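Local coordinates for protein B-agarase (PDB 5Z6P) that probably hydrolyses beta-glycosidic linkages of agarose, as a glycoside hydrolase of family 50 from the marine bacterium Agarivorans gilvus, at residues 54-59 / 65-70; 168-173 / 210-215; 236-241 / 245-250; 261-266 / 429-434; 526-529 / 535-538. All coordinates share one frame; numbering follows the deposited sequence.

All five contacts follow one another along the chain, so that none nests in or crosses another. Contact 1 closes the short turn of a beta hairpin in the N-terminal carbohydrate-binding-module-like region; contact 2, the two centres about 28 Å apart, closes a loop of 36 residues within the same region by joining strand 168-174 to the loop that leaves strand 199-210. Contact 3 then holds the lead-in of helix 241-255 against that helix. The longest closure is contact 4, where 162 residues intervene between a loop after helix 241-255 and the end of helix 413-428. Contact 5 joins two consecutive helices in the beta-galactosidase-like region, about 58 Å from contact 3 between centres.

Contact 1: 54-59 / 65-70; sequences SNVEAN and LEIKAL
Backbone hydrogen bonds join Glu-57 to Lys-68 and Asn-59 to Glu-66 in both directions, making two antiparallel hydrogen-bonded pairs. In the first, Lys-68 N reaches Glu-57 O at 2.9 Å. A further bond, Leu-70 N to Asn-55 O at 2.9 Å, extends the pairing past the strand end. Between these bonds the CA-H groups of Val-56, Ala-58 and Ile-67 lean on carbonyl oxygens, as Ala-58 CA does on Glu-66 O at 3.3 Å.

Apolar packing occupies the face carrying Val-56, Ala-58, Ile-67 and Ala-69. Val-56 CG1, anti to the backbone N (chi1 175°), crosses Ile-67 at a slant and meets its CB at 3.7 Å, while Ala-58 CB touches Leu-65 CD1 at 4.0 Å. Phe-53 and Val-79 add to this layer.

On the other face the polar chains run out together. Glu-57 and Lys-68 lie side by side, yet OE1 and NZ remain 4.9 Å apart, so any attraction is probably only long-range; Glu-66 instead forms a salt bridge with Arg-61. Leu-70 crosses Glu-57 at about a right angle, its CD2 4.1 Å from Glu-57 OE2. Strands 56-61 and 64-69 thus form a regular antiparallel beta hairpin with one apolar and one polar face, within the carbohydrate-binding-module-like domain.

Contact 2: 168-173 / 210-215; sequences DVYATW and SSPAVD
Tyr-170, with the most surface buried here, meets Ser-211 through its phenol oxygen. OH donates a hydrogen bond to Ser-211 OG across 3.1 Å, and the serine oxygen sits at the ring edge, in the plane of the ring. OG also lies 3.8 Å from CE2, so it approaches from the CE2 side of the hydroxyl. The ring's length bridges a wide gap: the two CA atoms are 10.4 Å apart, and the backbones do not meet.

Ser-211 is the second main participant. Its OG is engaged by Glu-140 OE1 as well, which places the hydroxyl between the phenol and a carboxylate. These two partners would together fix its rotation, and the carboxylate probably polarises it. Pro-212 makes the third, smaller contribution, its CD standing 4.0 Å from Tyr-170 OH as the pyrrolidine ring crosses the tyrosine obliquely.

The contact lies near the surface. Tyr-170 leaves strand 168-174, which pairs in parallel with strand 135-140 and antiparallel with strand 122-129, and its ring packs on Met-138, Cys-96 and Cys-162, the last in a disulfide with Cys-151. Ser-211, touching Cys-96 of strand 95-103, directly follows strand 199-210, so the bond pins the start of the outgoing loop beside these strands.

Contact 3: 236-241 / 245-250; sequences QKIHSE and AEVTKA
Ile-238 and Val-247 face each other with their CB atoms both turned inward, and their side chains cross at a slant. The touching atoms are the ends of two branches: Ile-238 CD1 meets Val-247 CG2 at 4.2 Å, a light van der Waals contact. Two torsions carry CD1 there. The first sets CG1 anti to the carbonyl carbon (chi1 -71°), and the second folds CD1 back to -68°, so that the ethyl arm is bent and not extended. On the helix, Val-247 offers CG2, the methyl beside its own backbone N.

Nearer the helix start the contact passes through the backbone. Ala-245 N gives a hydrogen bond of 2.9 Å to Glu-241 O, the i to i+4 bond of the first helical turn. It is bent, with an angle of 139° at the hydrogen. Ala-245 CB lies 3.6 Å from the same oxygen. Glu-241 directs its carboxylate elsewhere, into a salt bridge with Arg-225, and just before it Ser-240 is the N-cap, its OG accepting from Glu-243 N.

The loop 236-241 thereby runs into helix 241-255 and folds back along its first turns. Ile-238 is buried and also packs on Ser-740 and Val-742, in the loop ahead of helix 745-762, to which Gln-236 is hydrogen-bonded as well. One residue on from Val-247, Thr-248 touches Lys-405 and Tyr-406 of helix 397-406, so the valine side of helix 241-255 meets the loop and another side a neighbouring helix.

Contact 4: 261-266 / 429-434; sequences LGRSKF and GFTCLG
The C-terminal end of helix 413-428 is the fold element involved here: Gly-429, the first residue to leave helical geometry, adopts a positive phi of 98°, and the chain turns toward strand 449-453. Arg-263, from the loop after helix 241-255, meets this exit with its guanidinium group. NH2 donates to Gly-429 O at 2.9 Å, with an angle of 158° at the hydrogen. The donor lies in the carbonyl plane, on a lone pair of the oxygen, and the oxygen in turn lies close to the guanidinium plane. The guanidinium thus presents its edge to the oxygen, and its charge would probably strengthen the bond.

Its approach depends on a bend in the arginine chain, where chi2 stands at 98°. NH2 also bonds to Asn-755 O of helix 745-762, so one nitrogen serves two backbone carbonyls, and Met-758 of that helix touches the arginine. The guanidinium is thus shared between the exit of helix 413-428 and helix 745-762, which would limit its rotation.

Thr-431 adds an apolar touch: its side chain crosses the arginine at about a right angle, with CG2 4.1 Å from Arg-263 NH2. Its OG1 turns to strand 299-305, bonding Phe-301 O and Thr-303 N, which is consistent with the methyl being turned toward the arginine.

A single water completes the link between the two loops. Lying at the guanidinium edge and in its plane, it accepts from Arg-263 NE at 3.0 Å and donates to Phe-430 O at 2.8 Å.

Contact 5: 526-529 / 535-538; sequences IHTL and ACPT
Within segments 526-529 and 535-538 the nearest CA atoms, of Thr-528 and Thr-538, are 7.6 Å apart, and no backbone hydrogen bond joins the two segments. Side chains fill the distance.

Thr-528 is central, its CB turned toward the other segment. CG2 stands anti to the backbone N (chi1 -63° for OG1) and reaches two partners: Thr-538 CG2 at 4.1 Å and Cys-536 SG, also at 4.1 Å. The methyls of the two threonines meet end to end, although their side chains cross at about a right angle. Cys-536 extends its sulfur toward the same methyl, with SG anti to its own N (chi1 -175°); as the N-cap residue of helix 537-550, it uses that sulfur to cap a backbone N of the helix's first turn.

The polar atoms of this buried contact are satisfied elsewhere. Thr-528 OG1 bonds to Ile-524 O in its own helix, and Thr-538 OG1 to Asp-474 OD1. Just beyond the segments, Lys-539 NZ joins the two helices by a hydrogen bond to Leu-529 O. With both hydroxyls engaged away from the contact, each threonine presents a methyl, and segments 526-529 and 535-538 themselves are held together by dispersion and burial, with no hydrogen bond directly between them.

Contact 1: 54-59 / 65-70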
# COMPACT_ATOMS: atom_id res chain seq x y z
N SER A 54 -9.21 24.88 -4.56
CA SER A 54 -9.92 24.41 -3.39
C SER A 54 -8.95 24.12 -2.26
O SER A 54 -8.09 23.23 -2.37
CB SER A 54 -10.73 23.16 -3.72
OG SER A 54 -11.10 22.49 -2.54
N ASN A 55 -9.09 24.87 -1.17
CA ASN A 55 -8.21 24.80 -0.00
C ASN A 55 -6.77 25.12 -0.41
O ASN A 55 -5.81 24.61 0.16
CB ASN A 55 -8.30 23.43 0.68
CG ASN A 55 -9.72 23.10 1.11
OD1 ASN A 55 -10.52 23.99 1.40
ND2 ASN A 55 -10.04 21.81 1.14
N VAL A 56 -6.67 26.00 -1.40
CA VAL A 56 -5.41 26.54 -1.88
C VAL A 56 -5.52 28.04 -2.01
O VAL A 56 -6.39 28.54 -2.73
CB VAL A 56 -5.02 25.96 -3.26
CG1 VAL A 56 -3.77 26.65 -3.78
CG2 VAL A 56 -4.82 24.47 -3.17
N GLU A 57 -4.63 28.76 -1.33
CA GLU A 57 -4.47 30.20 -1.51
C GLU A 57 -3.53 30.52 -2.67
O GLU A 57 -2.38 30.08 -2.68
CB GLU A 57 -3.95 30.84 -0.23
CG GLU A 57 -4.87 30.65 0.94
CD GLU A 57 -4.33 31.25 2.22
OE1 GLU A 57 -3.19 31.76 2.22
OE2 GLU A 57 -5.05 31.20 3.24
N ALA A 58 -4.01 31.30 -3.63
CA ALA A 58 -3.28 31.54 -4.87
C ALA A 58 -3.05 33.02 -5.15
O ALA A 58 -3.96 33.83 -5.04
CB ALA A 58 -4.02 30.91 -6.04
N ASN A 59 -1.83 33.35 -5.53
CA ASN A 59 -1.52 34.69 -5.99
C ASN A 59 -0.61 34.61 -7.21
O ASN A 59 0.41 33.93 -7.19
CB ASN A 59 -0.86 35.49 -4.85
CG ASN A 59 -0.75 36.97 -5.16
OD1 ASN A 59 -1.38 37.48 -6.09
ND2 ASN A 59 0.05 37.68 -4.38
N LEU A 65 2.91 31.46 -10.40
CA LEU A 65 1.72 31.21 -9.60
C LEU A 65 2.14 30.72 -8.21
O LEU A 65 2.65 29.62 -8.06
CB LEU A 65 0.81 30.20 -10.30
CG LEU A 65 -0.34 29.58 -9.50
CD1 LEU A 65 -1.24 30.64 -8.92
CD2 LEU A 65 -1.13 28.63 -10.38
N GLU A 66 1.92 31.56 -7.20
CA GLU A 66 2.25 31.23 -5.82
C GLU A 66 1.08 30.52 -5.18
O GLU A 66 -0.01 31.10 -5.10
CB GLU A 66 2.61 32.49 -5.01
CG GLU A 66 3.65 33.38 -5.65
CD GLU A 66 4.07 34.56 -4.77
OE1 GLU A 66 3.61 34.68 -3.62
OE2 GLU A 66 4.88 35.38 -5.25
N ILE A 67 1.28 29.29 -4.72
CA ILE A 67 0.19 28.58 -4.07
C ILE A 67 0.60 28.13 -2.68
O ILE A 67 1.70 27.63 -2.47
CB ILE A 67 -0.30 27.34 -4.88
CG1 ILE A 67 0.87 26.42 -5.24
CG2 ILE A 67 -1.04 27.76 -6.14
CD1 ILE A 67 0.42 25.07 -5.76
N LYS A 68 -0.30 28.36 -1.73
CA LYS A 68 -0.20 27.78 -0.40
C LYS A 68 -1.32 26.76 -0.23
O LYS A 68 -2.49 27.11 -0.15
CB LYS A 68 -0.30 28.86 0.69
CG LYS A 68 -0.21 28.29 2.09
CD LYS A 68 -0.33 29.35 3.18
CE LYS A 68 -0.37 28.69 4.56
NZ LYS A 68 -0.38 29.67 5.68
N ALA A 69 -0.95 25.48 -0.21
CA ALA A 69 -1.93 24.43 -0.01
C ALA A 69 -2.17 24.27 1.48
O ALA A 69 -1.24 24.09 2.25
CB ALA A 69 -1.45 23.11 -0.63
N LEU A 70 -3.43 24.36 1.88
CA LEU A 70 -3.80 24.27 3.28
C LEU A 70 -4.08 22.82 3.66
O LEU A 70 -5.17 22.48 4.12
CB LEU A 70 -5.03 25.14 3.57
CG LEU A 70 -5.09 26.54 2.98
CD1 LEU A 70 -6.31 27.29 3.53
CD2 LEU A 70 -3.80 27.33 3.25

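Contact 2: 168-173 / 210-215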
# COMPACT_ATOMS: atom_id res chain seq x y z
N ASP A 168 14.83 17.19 -16.46
CA ASP A 168 13.38 17.11 -16.39
C ASP A 168 13.02 15.87 -15.54
O ASP A 168 13.55 14.80 -15.78
CB ASP A 168 12.76 16.99 -17.77
CG ASP A 168 13.01 18.22 -18.66
OD1 ASP A 168 13.28 19.33 -18.13
OD2 ASP A 168 12.91 18.07 -19.90
N VAL A 169 12.13 16.03 -14.58
CA VAL A 169 11.57 14.91 -13.84
C VAL A 169 10.36 14.39 -14.60
O VAL A 169 9.42 15.15 -14.87
CB VAL A 169 11.14 15.32 -12.43
CG1 VAL A 169 10.40 14.13 -11.73
CG2 VAL A 169 12.33 15.75 -11.61
N TYR A 170 10.38 13.11 -14.94
CA TYR A 170 9.23 12.46 -15.53
C TYR A 170 8.31 11.91 -14.44
O TYR A 170 8.72 11.08 -13.64
CB TYR A 170 9.68 11.37 -16.49
CG TYR A 170 9.93 11.87 -17.90
CD1 TYR A 170 11.11 12.52 -18.23
CD2 TYR A 170 8.97 11.73 -18.88
CE1 TYR A 170 11.32 13.00 -19.49
CE2 TYR A 170 9.18 12.20 -20.15
CZ TYR A 170 10.37 12.84 -20.45
OH TYR A 170 10.63 13.33 -21.72
N ALA A 171 7.08 12.43 -14.39
CA ALA A 171 6.12 12.06 -13.36
C ALA A 171 5.88 10.55 -13.33
O ALA A 171 5.89 9.91 -14.36
CB ALA A 171 4.79 12.81 -13.58
N THR A 172 5.67 10.01 -12.14
CA THR A 172 5.46 8.58 -11.97
C THR A 172 4.00 8.20 -12.16
O THR A 172 3.14 8.72 -11.46
CB THR A 172 5.88 8.11 -10.57
OG1 THR A 172 7.25 8.44 -10.34
CG2 THR A 172 5.69 6.62 -10.42
N TRP A 173 3.72 7.27 -13.08
CA TRP A 173 2.36 6.83 -13.28
C TRP A 173 1.82 6.05 -12.07
O TRP A 173 2.43 5.07 -11.64
CB TRP A 173 2.24 5.98 -14.53
CG TRP A 173 0.83 5.82 -14.91
CD1 TRP A 173 0.04 6.75 -15.51
CD2 TRP A 173 -0.00 4.69 -14.67
NE1 TRP A 173 -1.22 6.26 -15.68
CE2 TRP A 173 -1.27 4.99 -15.18
CE3 TRP A 173 0.21 3.44 -14.10
CZ2 TRP A 173 -2.32 4.10 -15.12
CZ3 TRP A 173 -0.84 2.55 -14.04
CH2 TRP A 173 -2.09 2.88 -14.55
N SER A 210 7.30 18.26 -26.49
CA SER A 210 7.61 17.07 -27.26
C SER A 210 8.50 16.12 -26.46
O SER A 210 9.42 16.55 -25.75
CB SER A 210 8.29 17.44 -28.57
OG SER A 210 9.66 17.77 -28.35
N SER A 211 8.21 14.84 -26.57
CA SER A 211 8.96 13.82 -25.86
C SER A 211 9.78 13.01 -26.86
O SER A 211 9.23 12.46 -27.82
CB SER A 211 8.00 12.93 -25.05
OG SER A 211 8.62 12.45 -23.87
N PRO A 212 11.09 12.95 -26.67
CA PRO A 212 11.94 12.17 -27.57
C PRO A 212 11.78 10.68 -27.30
O PRO A 212 11.54 10.30 -26.16
CB PRO A 212 13.34 12.65 -27.23
CG PRO A 212 13.26 12.98 -25.79
CD PRO A 212 11.87 13.52 -25.55
N ALA A 213 11.91 9.86 -28.33
CA ALA A 213 11.84 8.41 -28.16
C ALA A 213 13.00 7.94 -27.28
O ALA A 213 14.11 8.45 -27.36
CB ALA A 213 11.87 7.71 -29.50
N VAL A 214 12.72 6.97 -26.42
CA VAL A 214 13.76 6.42 -25.58
C VAL A 214 14.41 5.24 -26.31
O VAL A 214 13.71 4.42 -26.88
CB VAL A 214 13.22 5.97 -24.21
CG1 VAL A 214 14.35 5.70 -23.26
CG2 VAL A 214 12.29 7.04 -23.62
N ASP A 215 15.74 5.22 -26.32
CA ASP A 215 16.52 4.06 -26.76
C ASP A 215 15.90 2.78 -26.21
O ASP A 215 15.64 2.68 -25.01
CB ASP A 215 17.98 4.23 -26.31
CG ASP A 215 18.86 3.02 -26.64
OD1 ASP A 215 18.64 2.38 -27.69
OD2 ASP A 215 19.78 2.73 -25.85

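Contact 3: 236-241 / 245-250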
# COMPACT_ATOMS: atom_id res chain seq x y z
N GLN A 236 25.03 4.77 0.72
CA GLN A 236 25.27 3.46 1.30
C GLN A 236 25.32 2.35 0.25
O GLN A 236 25.16 1.18 0.58
CB GLN A 236 24.20 3.16 2.37
CG GLN A 236 24.28 4.10 3.58
CD GLN A 236 23.27 3.76 4.67
OE1 GLN A 236 22.18 4.32 4.72
NE2 GLN A 236 23.63 2.84 5.53
N LYS A 237 25.58 2.71 -1.00
CA LYS A 237 25.76 1.70 -2.05
C LYS A 237 26.95 0.76 -1.76
O LYS A 237 27.98 1.19 -1.25
CB LYS A 237 25.93 2.38 -3.41
CG LYS A 237 26.16 1.40 -4.54
CD LYS A 237 26.19 2.10 -5.86
CE LYS A 237 26.55 1.13 -6.96
NZ LYS A 237 26.46 1.76 -8.29
N ILE A 238 26.78 -0.52 -2.07
CA ILE A 238 27.84 -1.53 -1.92
C ILE A 238 28.59 -1.71 -3.24
O ILE A 238 27.97 -1.97 -4.26
CB ILE A 238 27.27 -2.90 -1.46
CG1 ILE A 238 26.79 -2.84 0.00
CG2 ILE A 238 28.30 -3.99 -1.61
CD1 ILE A 238 27.88 -2.66 1.01
N HIS A 239 29.92 -1.60 -3.20
CA HIS A 239 30.73 -1.65 -4.43
C HIS A 239 31.54 -2.93 -4.63
O HIS A 239 32.08 -3.15 -5.70
CB HIS A 239 31.69 -0.47 -4.48
CG HIS A 239 31.02 0.86 -4.31
ND1 HIS A 239 30.90 1.47 -3.08
CD2 HIS A 239 30.42 1.67 -5.20
CE1 HIS A 239 30.26 2.62 -3.22
NE2 HIS A 239 29.96 2.76 -4.50
N SER A 240 31.61 -3.79 -3.62
CA SER A 240 32.35 -5.03 -3.75
C SER A 240 32.06 -5.97 -2.59
O SER A 240 31.55 -5.54 -1.56
CB SER A 240 33.85 -4.75 -3.82
OG SER A 240 34.32 -4.33 -2.56
N GLU A 241 32.42 -7.24 -2.75
CA GLU A 241 32.23 -8.21 -1.68
C GLU A 241 33.04 -7.81 -0.47
O GLU A 241 32.67 -8.11 0.66
CB GLU A 241 32.61 -9.61 -2.13
CG GLU A 241 31.64 -10.24 -3.11
CD GLU A 241 31.90 -9.82 -4.52
OE1 GLU A 241 32.72 -8.88 -4.72
OE2 GLU A 241 31.31 -10.42 -5.44
N ALA A 245 31.72 -7.01 3.17
CA ALA A 245 32.16 -7.67 4.41
C ALA A 245 32.53 -6.67 5.50
O ALA A 245 32.32 -6.94 6.67
CB ALA A 245 33.33 -8.61 4.14
N GLU A 246 33.11 -5.54 5.11
CA GLU A 246 33.45 -4.46 6.03
C GLU A 246 32.21 -3.89 6.71
O GLU A 246 32.16 -3.73 7.94
CB GLU A 246 34.17 -3.33 5.30
CG GLU A 246 35.64 -3.56 4.99
CD GLU A 246 36.23 -2.43 4.15
OE1 GLU A 246 36.01 -1.24 4.49
OE2 GLU A 246 36.90 -2.72 3.13
N VAL A 247 31.23 -3.55 5.89
CA VAL A 247 30.00 -2.95 6.35
C VAL A 247 29.25 -3.92 7.25
O VAL A 247 28.75 -3.55 8.31
CB VAL A 247 29.14 -2.50 5.16
CG1 VAL A 247 27.72 -2.16 5.60
CG2 VAL A 247 29.80 -1.30 4.48
N THR A 248 29.20 -5.18 6.84
CA THR A 248 28.57 -6.22 7.64
C THR A 248 29.24 -6.36 9.01
O THR A 248 28.57 -6.36 10.04
CB THR A 248 28.62 -7.57 6.94
OG1 THR A 248 27.86 -7.49 5.73
CG2 THR A 248 28.05 -8.66 7.84
N LYS A 249 30.57 -6.48 9.00
CA LYS A 249 31.33 -6.56 10.25
C LYS A 249 31.04 -5.36 11.14
O LYS A 249 30.85 -5.52 12.33
CB LYS A 249 32.84 -6.65 9.96
CG LYS A 249 33.71 -6.79 11.18
CD LYS A 249 35.17 -7.00 10.79
CE LYS A 249 36.06 -7.22 12.00
NZ LYS A 249 35.65 -8.43 12.79
N ALA A 250 30.98 -4.18 10.55
CA ALA A 250 30.70 -2.95 11.29
C ALA A 250 29.29 -2.98 11.93
O ALA A 250 29.14 -2.67 13.10
CB ALA A 250 30.84 -1.75 10.39

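Contact 4: 261-266 / 429-434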
# COMPACT_ATOMS: atom_id res chain seq x y z
N LEU A 261 16.90 -0.33 25.51
CA LEU A 261 16.48 -0.65 26.87
C LEU A 261 15.06 -0.17 27.15
O LEU A 261 14.44 0.49 26.32
CB LEU A 261 17.45 -0.04 27.89
CG LEU A 261 18.92 -0.44 27.73
CD1 LEU A 261 19.83 0.42 28.59
CD2 LEU A 261 19.11 -1.92 28.03
N GLY A 262 14.56 -0.48 28.34
CA GLY A 262 13.27 0.01 28.76
C GLY A 262 12.10 -0.93 28.53
O GLY A 262 10.96 -0.59 28.82
N ARG A 263 12.37 -2.13 28.00
CA ARG A 263 11.29 -3.07 27.70
C ARG A 263 11.20 -4.21 28.69
O ARG A 263 12.21 -4.68 29.19
CB ARG A 263 11.44 -3.65 26.29
CG ARG A 263 10.93 -2.77 25.19
CD ARG A 263 12.05 -1.98 24.54
NE ARG A 263 11.56 -1.28 23.37
CZ ARG A 263 11.18 -0.01 23.36
NH1 ARG A 263 11.26 0.73 24.46
NH2 ARG A 263 10.72 0.53 22.24
N SER A 264 9.98 -4.67 28.95
CA SER A 264 9.79 -5.94 29.65
C SER A 264 10.17 -7.09 28.72
O SER A 264 10.50 -6.87 27.56
CB SER A 264 8.35 -6.08 30.12
OG SER A 264 7.46 -5.88 29.05
N LYS A 265 10.11 -8.31 29.24
CA LYS A 265 10.41 -9.49 28.43
C LYS A 265 9.67 -9.51 27.08
O LYS A 265 10.27 -9.74 26.04
CB LYS A 265 10.06 -10.75 29.22
CG LYS A 265 10.08 -12.02 28.43
CD LYS A 265 9.47 -13.12 29.24
CE LYS A 265 9.71 -14.47 28.62
NZ LYS A 265 9.10 -15.53 29.47
N PHE A 266 8.38 -9.24 27.10
CA PHE A 266 7.56 -9.33 25.91
C PHE A 266 7.45 -8.01 25.18
O PHE A 266 6.55 -7.83 24.38
CB PHE A 266 6.16 -9.85 26.27
CG PHE A 266 6.11 -11.32 26.51
CD1 PHE A 266 6.05 -12.21 25.45
CD2 PHE A 266 6.08 -11.82 27.80
CE1 PHE A 266 5.99 -13.57 25.68
CE2 PHE A 266 6.01 -13.18 28.04
CZ PHE A 266 5.97 -14.06 26.98
N GLY A 429 14.64 -0.87 18.42
CA GLY A 429 13.57 -0.56 19.35
C GLY A 429 12.18 -1.10 19.01
O GLY A 429 11.24 -0.88 19.77
N PHE A 430 12.05 -1.80 17.89
CA PHE A 430 10.73 -2.29 17.49
C PHE A 430 10.27 -3.31 18.50
O PHE A 430 11.08 -4.06 19.01
CB PHE A 430 10.75 -2.90 16.09
CG PHE A 430 10.81 -1.89 15.00
CD1 PHE A 430 9.80 -0.94 14.85
CD2 PHE A 430 11.88 -1.87 14.11
CE1 PHE A 430 9.86 -0.02 13.84
CE2 PHE A 430 11.93 -0.95 13.09
CZ PHE A 430 10.93 -0.01 12.96
N THR A 431 8.98 -3.31 18.79
CA THR A 431 8.43 -4.22 19.79
C THR A 431 7.82 -5.48 19.19
O THR A 431 7.27 -6.32 19.92
CB THR A 431 7.34 -3.52 20.64
OG1 THR A 431 6.43 -2.83 19.77
CG2 THR A 431 8.00 -2.51 21.60
N CYS A 432 7.90 -5.60 17.87
CA CYS A 432 7.41 -6.81 17.20
C CYS A 432 7.99 -7.01 15.83
O CYS A 432 8.61 -6.13 15.25
CB CYS A 432 5.88 -6.78 17.06
SG CYS A 432 5.30 -5.67 15.76
N LEU A 433 7.73 -8.21 15.32
CA LEU A 433 7.81 -8.55 13.93
C LEU A 433 6.39 -8.45 13.38
O LEU A 433 5.46 -8.98 13.99
CB LEU A 433 8.37 -9.97 13.74
CG LEU A 433 9.69 -10.29 14.47
CD1 LEU A 433 10.07 -11.76 14.32
CD2 LEU A 433 10.79 -9.41 13.94
N GLY A 434 6.23 -7.78 12.25
CA GLY A 434 4.92 -7.46 11.70
C GLY A 434 4.27 -8.56 10.89
O GLY A 434 4.57 -9.73 11.06
O HOH W 1 11.73 -3.77 21.76

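Contact 5: 526-529 / 535-538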
# COMPACT_ATOMS: atom_id res chain seq x y z
N ILE A 526 -25.56 -4.01 -4.51
CA ILE A 526 -26.22 -3.83 -5.79
C ILE A 526 -26.06 -5.04 -6.72
O ILE A 526 -27.05 -5.52 -7.27
CB ILE A 526 -25.69 -2.55 -6.48
CG1 ILE A 526 -26.01 -1.34 -5.60
CG2 ILE A 526 -26.29 -2.40 -7.88
CD1 ILE A 526 -25.42 -0.03 -6.05
N HIS A 527 -24.84 -5.53 -6.87
CA HIS A 527 -24.59 -6.68 -7.73
C HIS A 527 -25.28 -7.94 -7.22
O HIS A 527 -25.91 -8.66 -7.98
CB HIS A 527 -23.09 -6.95 -7.87
CG HIS A 527 -22.77 -8.06 -8.83
ND1 HIS A 527 -22.57 -9.36 -8.42
CD2 HIS A 527 -22.65 -8.05 -10.18
CE1 HIS A 527 -22.32 -10.11 -9.49
NE2 HIS A 527 -22.37 -9.34 -10.56
N THR A 528 -25.16 -8.19 -5.93
CA THR A 528 -25.76 -9.37 -5.32
C THR A 528 -27.29 -9.37 -5.46
O THR A 528 -27.87 -10.41 -5.76
CB THR A 528 -25.34 -9.50 -3.85
OG1 THR A 528 -23.92 -9.67 -3.78
CG2 THR A 528 -26.00 -10.67 -3.20
N LEU A 529 -27.94 -8.22 -5.27
CA LEU A 529 -29.37 -8.09 -5.52
C LEU A 529 -29.73 -8.50 -6.96
O LEU A 529 -30.83 -9.00 -7.23
CB LEU A 529 -29.84 -6.66 -5.25
CG LEU A 529 -30.07 -6.28 -3.79
CD1 LEU A 529 -30.33 -4.79 -3.62
CD2 LEU A 529 -31.20 -7.12 -3.21
N ALA A 535 -28.61 -20.07 -6.05
CA ALA A 535 -27.22 -20.45 -5.85
C ALA A 535 -26.40 -19.36 -5.17
O ALA A 535 -25.19 -19.35 -5.25
CB ALA A 535 -26.58 -20.83 -7.18
N CYS A 536 -27.07 -18.44 -4.50
CA CYS A 536 -26.40 -17.37 -3.79
C CYS A 536 -26.97 -17.21 -2.38
O CYS A 536 -27.99 -16.57 -2.21
CB CYS A 536 -26.52 -16.05 -4.56
SG CYS A 536 -25.62 -14.72 -3.88
N PRO A 537 -26.32 -17.82 -1.39
CA PRO A 537 -26.77 -17.76 0.00
C PRO A 537 -26.91 -16.33 0.54
O PRO A 537 -27.87 -16.05 1.23
CB PRO A 537 -25.68 -18.53 0.77
CG PRO A 537 -25.05 -19.41 -0.24
CD PRO A 537 -25.15 -18.71 -1.55
N THR A 538 -25.96 -15.44 0.25
CA THR A 538 -26.08 -14.06 0.71
C THR A 538 -27.33 -13.35 0.13
O THR A 538 -28.01 -12.61 0.83
CB THR A 538 -24.79 -13.23 0.39
OG1 THR A 538 -23.73 -13.64 1.27
CG2 THR A 538 -25.02 -11.75 0.60